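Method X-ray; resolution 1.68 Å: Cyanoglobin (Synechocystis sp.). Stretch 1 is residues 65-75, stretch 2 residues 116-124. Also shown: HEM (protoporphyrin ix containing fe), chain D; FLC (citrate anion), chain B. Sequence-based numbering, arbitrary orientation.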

# COMPACT_ATOMS: atom_id res chain seq x y z
N TYR A 65 10.21 0.85 9.12
CA TYR A 65 9.81 2.18 8.69
C TYR A 65 9.84 2.29 7.19
O TYR A 65 10.68 1.64 6.55
CB TYR A 65 10.70 3.24 9.32
CG TYR A 65 10.42 3.31 10.80
CD1 TYR A 65 11.18 2.56 11.70
CD2 TYR A 65 9.40 4.12 11.29
CE1 TYR A 65 10.94 2.59 13.07
CE2 TYR A 65 9.13 4.19 12.65
CZ TYR A 65 9.91 3.38 13.53
OH TYR A 65 9.68 3.40 14.88
N MET A 66 8.98 3.14 6.64
CA MET A 66 8.88 3.28 5.16
C MET A 66 10.16 3.69 4.49
O MET A 66 10.45 3.25 3.37
CB MET A 66 7.77 4.26 4.78
CG MET A 66 6.38 3.66 5.12
SD MET A 66 5.95 2.12 4.30
CE MET A 66 6.37 0.94 5.59
N ARG A 67 10.92 4.58 5.13
CA ARG A 67 12.13 5.06 4.51
C ARG A 67 13.17 3.93 4.38
O ARG A 67 13.71 3.70 3.27
CB ARG A 67 12.69 6.29 5.25
CG ARG A 67 13.97 6.86 4.64
CD ARG A 67 14.51 8.13 5.38
NE ARG A 67 13.64 9.20 5.02
CZ ARG A 67 13.88 10.10 4.08
NH1 ARG A 67 15.05 10.20 3.50
NH2 ARG A 67 12.95 11.00 3.80
N GLU A 68 13.43 3.20 5.48
CA GLU A 68 14.39 2.11 5.40
C GLU A 68 13.84 0.99 4.49
O GLU A 68 14.60 0.33 3.78
CB GLU A 68 14.73 1.54 6.82
CG GLU A 68 13.53 0.85 7.51
CD GLU A 68 13.82 0.50 8.98
OE1 GLU A 68 15.00 0.24 9.32
OE2 GLU A 68 12.91 0.51 9.81
N ALA A 69 12.51 0.76 4.52
CA ALA A 69 11.90 -0.30 3.74
C ALA A 69 12.16 -0.12 2.23
O ALA A 69 12.31 -1.11 1.52
CB ALA A 69 10.43 -0.33 4.00
N HIS A 70 12.20 1.14 1.77
CA HIS A 70 12.23 1.43 0.32
C HIS A 70 13.56 1.96 -0.15
O HIS A 70 13.72 2.19 -1.30
CB HIS A 70 11.09 2.35 -0.10
CG HIS A 70 9.74 1.75 0.19
ND1 HIS A 70 9.08 1.96 1.38
CD2 HIS A 70 8.99 0.87 -0.51
CE1 HIS A 70 7.92 1.31 1.37
NE2 HIS A 70 7.88 0.59 0.27
N LYS A 71 14.51 2.11 0.79
CA LYS A 71 15.80 2.75 0.53
C LYS A 71 16.56 2.12 -0.66
O LYS A 71 17.02 2.84 -1.55
CB LYS A 71 16.70 2.63 1.80
CG LYS A 71 18.11 3.19 1.56
CD LYS A 71 18.95 2.92 2.78
CE LYS A 71 19.85 4.10 3.01
NZ LYS A 71 21.22 3.69 2.83
N GLU A 72 16.68 0.78 -0.65
CA GLU A 72 17.44 0.07 -1.67
C GLU A 72 16.79 0.23 -3.04
O GLU A 72 17.51 0.30 -4.08
CB GLU A 72 17.62 -1.38 -1.23
CG GLU A 72 18.62 -2.19 -2.04
CD GLU A 72 18.07 -2.75 -3.35
OE1 GLU A 72 16.81 -2.89 -3.54
OE2 GLU A 72 18.93 -3.05 -4.23
N LEU A 73 15.46 0.36 -3.06
CA LEU A 73 14.72 0.59 -4.33
C LEU A 73 15.04 1.98 -4.91
O LEU A 73 15.25 2.13 -6.10
CB LEU A 73 13.22 0.50 -4.11
CG LEU A 73 12.68 -0.72 -3.34
CD1 LEU A 73 11.13 -0.50 -3.23
CD2 LEU A 73 13.04 -2.03 -4.11
N VAL A 74 15.05 2.98 -4.04
CA VAL A 74 15.38 4.39 -4.46
C VAL A 74 16.84 4.47 -4.95
O VAL A 74 17.15 5.09 -5.97
CB VAL A 74 15.16 5.36 -3.24
CG1 VAL A 74 15.71 6.76 -3.54
CG2 VAL A 74 13.69 5.44 -2.83
N GLU A 75 17.74 3.94 -4.17
CA GLU A 75 19.19 4.06 -4.39
C GLU A 75 19.69 3.21 -5.53
O GLU A 75 20.54 3.67 -6.26
CB GLU A 75 19.97 3.68 -3.12
CG GLU A 75 19.74 4.70 -2.03
CD GLU A 75 20.60 4.50 -0.80
OE1 GLU A 75 21.30 3.46 -0.61
OE2 GLU A 75 20.52 5.41 0.02
N ALA A 116 4.09 12.72 4.48
CA ALA A 116 4.88 11.93 5.45
C ALA A 116 5.07 10.48 4.98
O ALA A 116 6.05 9.82 5.35
CB ALA A 116 4.23 11.95 6.84
N HIS A 117 4.13 9.97 4.17
CA HIS A 117 4.34 8.69 3.52
C HIS A 117 5.24 8.76 2.27
O HIS A 117 6.25 8.05 2.17
CB HIS A 117 2.98 8.07 3.15
CG HIS A 117 3.13 6.69 2.63
ND1 HIS A 117 3.74 5.69 3.36
CD2 HIS A 117 2.83 6.16 1.43
CE1 HIS A 117 3.76 4.58 2.64
NE2 HIS A 117 3.22 4.85 1.46
N LYS A 118 4.86 9.62 1.32
CA LYS A 118 5.61 9.81 0.05
C LYS A 118 7.10 10.16 0.25
O LYS A 118 7.95 9.59 -0.44
CB LYS A 118 4.96 10.91 -0.78
CG LYS A 118 5.47 10.92 -2.23
CD LYS A 118 4.78 11.93 -3.08
CE LYS A 118 5.40 11.89 -4.49
NZ LYS A 118 4.56 12.78 -5.41
N ARG A 119 7.41 11.14 1.12
CA ARG A 119 8.79 11.59 1.32
C ARG A 119 9.65 10.44 1.85
O ARG A 119 10.79 10.28 1.47
CB ARG A 119 8.84 12.74 2.33
CG ARG A 119 8.35 14.05 1.76
CD ARG A 119 9.41 14.64 0.97
NE ARG A 119 8.96 15.85 0.32
CZ ARG A 119 9.70 16.90 0.13
NH1 ARG A 119 10.96 16.93 0.56
NH2 ARG A 119 9.15 17.96 -0.46
N ASP A 120 9.10 9.67 2.77
CA ASP A 120 9.89 8.56 3.35
C ASP A 120 10.09 7.41 2.36
O ASP A 120 11.24 6.99 2.13
CB ASP A 120 9.25 8.10 4.65
CG ASP A 120 9.68 8.95 5.85
OD1 ASP A 120 10.84 9.37 5.97
OD2 ASP A 120 8.88 9.22 6.75
N VAL A 121 9.01 6.95 1.74
CA VAL A 121 9.07 5.90 0.74
C VAL A 121 10.09 6.30 -0.32
O VAL A 121 10.98 5.53 -0.69
CB VAL A 121 7.65 5.66 0.05
CG1 VAL A 121 7.79 4.79 -1.21
CG2 VAL A 121 6.63 4.98 1.02
N LEU A 122 9.97 7.52 -0.85
CA LEU A 122 10.91 7.93 -1.91
C LEU A 122 12.27 8.44 -1.39
O LEU A 122 13.14 8.83 -2.17
CB LEU A 122 10.22 8.98 -2.83
CG LEU A 122 8.95 8.50 -3.56
CD1 LEU A 122 8.32 9.61 -4.35
CD2 LEU A 122 9.23 7.24 -4.44
N ASN A 123 12.45 8.48 -0.06
CA ASN A 123 13.73 8.83 0.55
C ASN A 123 14.11 10.28 0.13
O ASN A 123 15.25 10.54 -0.27
CB ASN A 123 14.85 7.88 0.10
CG ASN A 123 14.84 6.54 0.87
OD1 ASN A 123 15.90 6.13 1.27
ND2 ASN A 123 13.69 5.86 1.04
N GLN A 124 13.11 11.14 0.10
CA GLN A 124 13.29 12.50 -0.34
C GLN A 124 13.49 13.46 0.85
O GLN A 124 13.73 14.65 0.54
CB GLN A 124 12.06 12.97 -1.01
CG GLN A 124 11.88 12.50 -2.39
CD GLN A 124 10.51 12.83 -2.89
OE1 GLN A 124 9.55 13.06 -2.09
NE2 GLN A 124 10.35 12.79 -4.18
OXT GLN A 124 13.33 13.05 2.02
CHA HEM D . 8.04 -3.08 1.13
CHB HEM D . 4.24 -0.26 2.37
CHC HEM D . 4.97 2.39 -1.63
CHD HEM D . 7.63 -1.30 -3.36
C1A HEM D . 6.98 -2.49 1.84
C2A HEM D . 6.51 -2.91 3.15
C3A HEM D . 5.45 -2.17 3.47
C4A HEM D . 5.21 -1.25 2.40
CMA HEM D . 4.61 -2.31 4.77
CAA HEM D . 7.16 -4.07 3.94
CBA HEM D . 8.00 -3.35 5.01
CGA HEM D . 8.60 -4.22 6.12
O1A HEM D . 9.60 -4.83 5.76
O2A HEM D . 8.14 -4.28 7.33
C1B HEM D . 4.16 0.72 1.40
C2B HEM D . 3.22 1.78 1.44
C3B HEM D . 3.42 2.56 0.35
C4B HEM D . 4.49 1.94 -0.42
CMB HEM D . 2.19 1.97 2.61
CAB HEM D . 2.67 3.84 -0.20
CBB HEM D . 1.31 4.00 -0.26
C1C HEM D . 5.77 1.60 -2.46
C2C HEM D . 6.09 1.91 -3.83
C3C HEM D . 6.79 0.85 -4.30
C4C HEM D . 6.94 -0.13 -3.25
CMC HEM D . 5.64 3.26 -4.52
CAC HEM D . 7.39 0.56 -5.68
CBC HEM D . 6.62 0.71 -6.76
C1D HEM D . 8.00 -2.11 -2.32
C2D HEM D . 8.90 -3.20 -2.42
C3D HEM D . 9.03 -3.71 -1.02
C4D HEM D . 8.22 -2.89 -0.20
CMD HEM D . 9.60 -3.77 -3.66
CAD HEM D . 9.84 -4.89 -0.52
CBD HEM D . 11.21 -4.22 -0.38
CGD HEM D . 12.28 -5.26 -0.37
O1D HEM D . 12.54 -5.80 0.69
O2D HEM D . 12.88 -5.56 -1.41
NA HEM D . 6.13 -1.51 1.41
NB HEM D . 4.93 0.81 0.23
NC HEM D . 6.31 0.36 -2.16
ND HEM D . 7.64 -1.92 -0.99
FE HEM D . 6.27 -0.58 -0.38
CAC FLC B . 4.40 6.00 6.56
CA FLC B . 4.35 5.48 7.99
CB FLC B . 5.42 6.03 8.98
CBC FLC B . 6.85 5.64 8.53
CG FLC B . 5.11 5.47 10.35
CGC FLC B . 5.96 6.11 11.46
OA1 FLC B . 5.38 6.71 6.19
OA2 FLC B . 3.47 5.65 5.75
OB1 FLC B . 7.70 6.51 8.33
OB2 FLC B . 7.15 4.45 8.39
OG1 FLC B . 6.56 7.18 11.32
OG2 FLC B . 6.13 5.46 12.48
OHB FLC B . 5.34 7.47 9.03
O HOH W 1 11.19 12.54 5.78
O HOH W 2 18.22 7.24 0.08

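Each stretch contributes one histidine to the same heme: H70 NE2 binds HEM FE at 2.1 Å, while H117 NE2 is covalently joined to the vinyl-derived carbon HEM CAB at 2.0 Å, a bond stretched in the model. The axes of the two helices approach to 8.0 Å, with 42° between their directions. The H70 ring is held from both stretches. H70 ND1 donates to M66 O (2.7 Å), and V121 CG1 lies over one ring face, 4.0 Å from the centroid, in a CH-pi contact. M66 SD approaches the H117 ring at its edge, 3.7 Å from H117 CE1.

Polar contacts concentrate around R67. Its guanidinium forms salt bridges through R67 NE to D120 OD1 (3.0 Å) and through R67 NH2 to the C-terminal carboxylate, Q124 OXT (2.7 Å); both acceptors lie near the guanidinium plane, where the N-H bonds point. The backbones also come close here, with R67 CA 3.2 Å from D120 O in a CA-H...O contact.

Just past the second helix, N123 adopts positive phi in a Schellman motif. Its side chain reaches across, N123 ND2 donating to R67 O (3.1 Å), while a water bridges N123 OD1 and E75 OE2. V74 CG2 packs nearby against V121 O and L122 O, 3.5 Å from each.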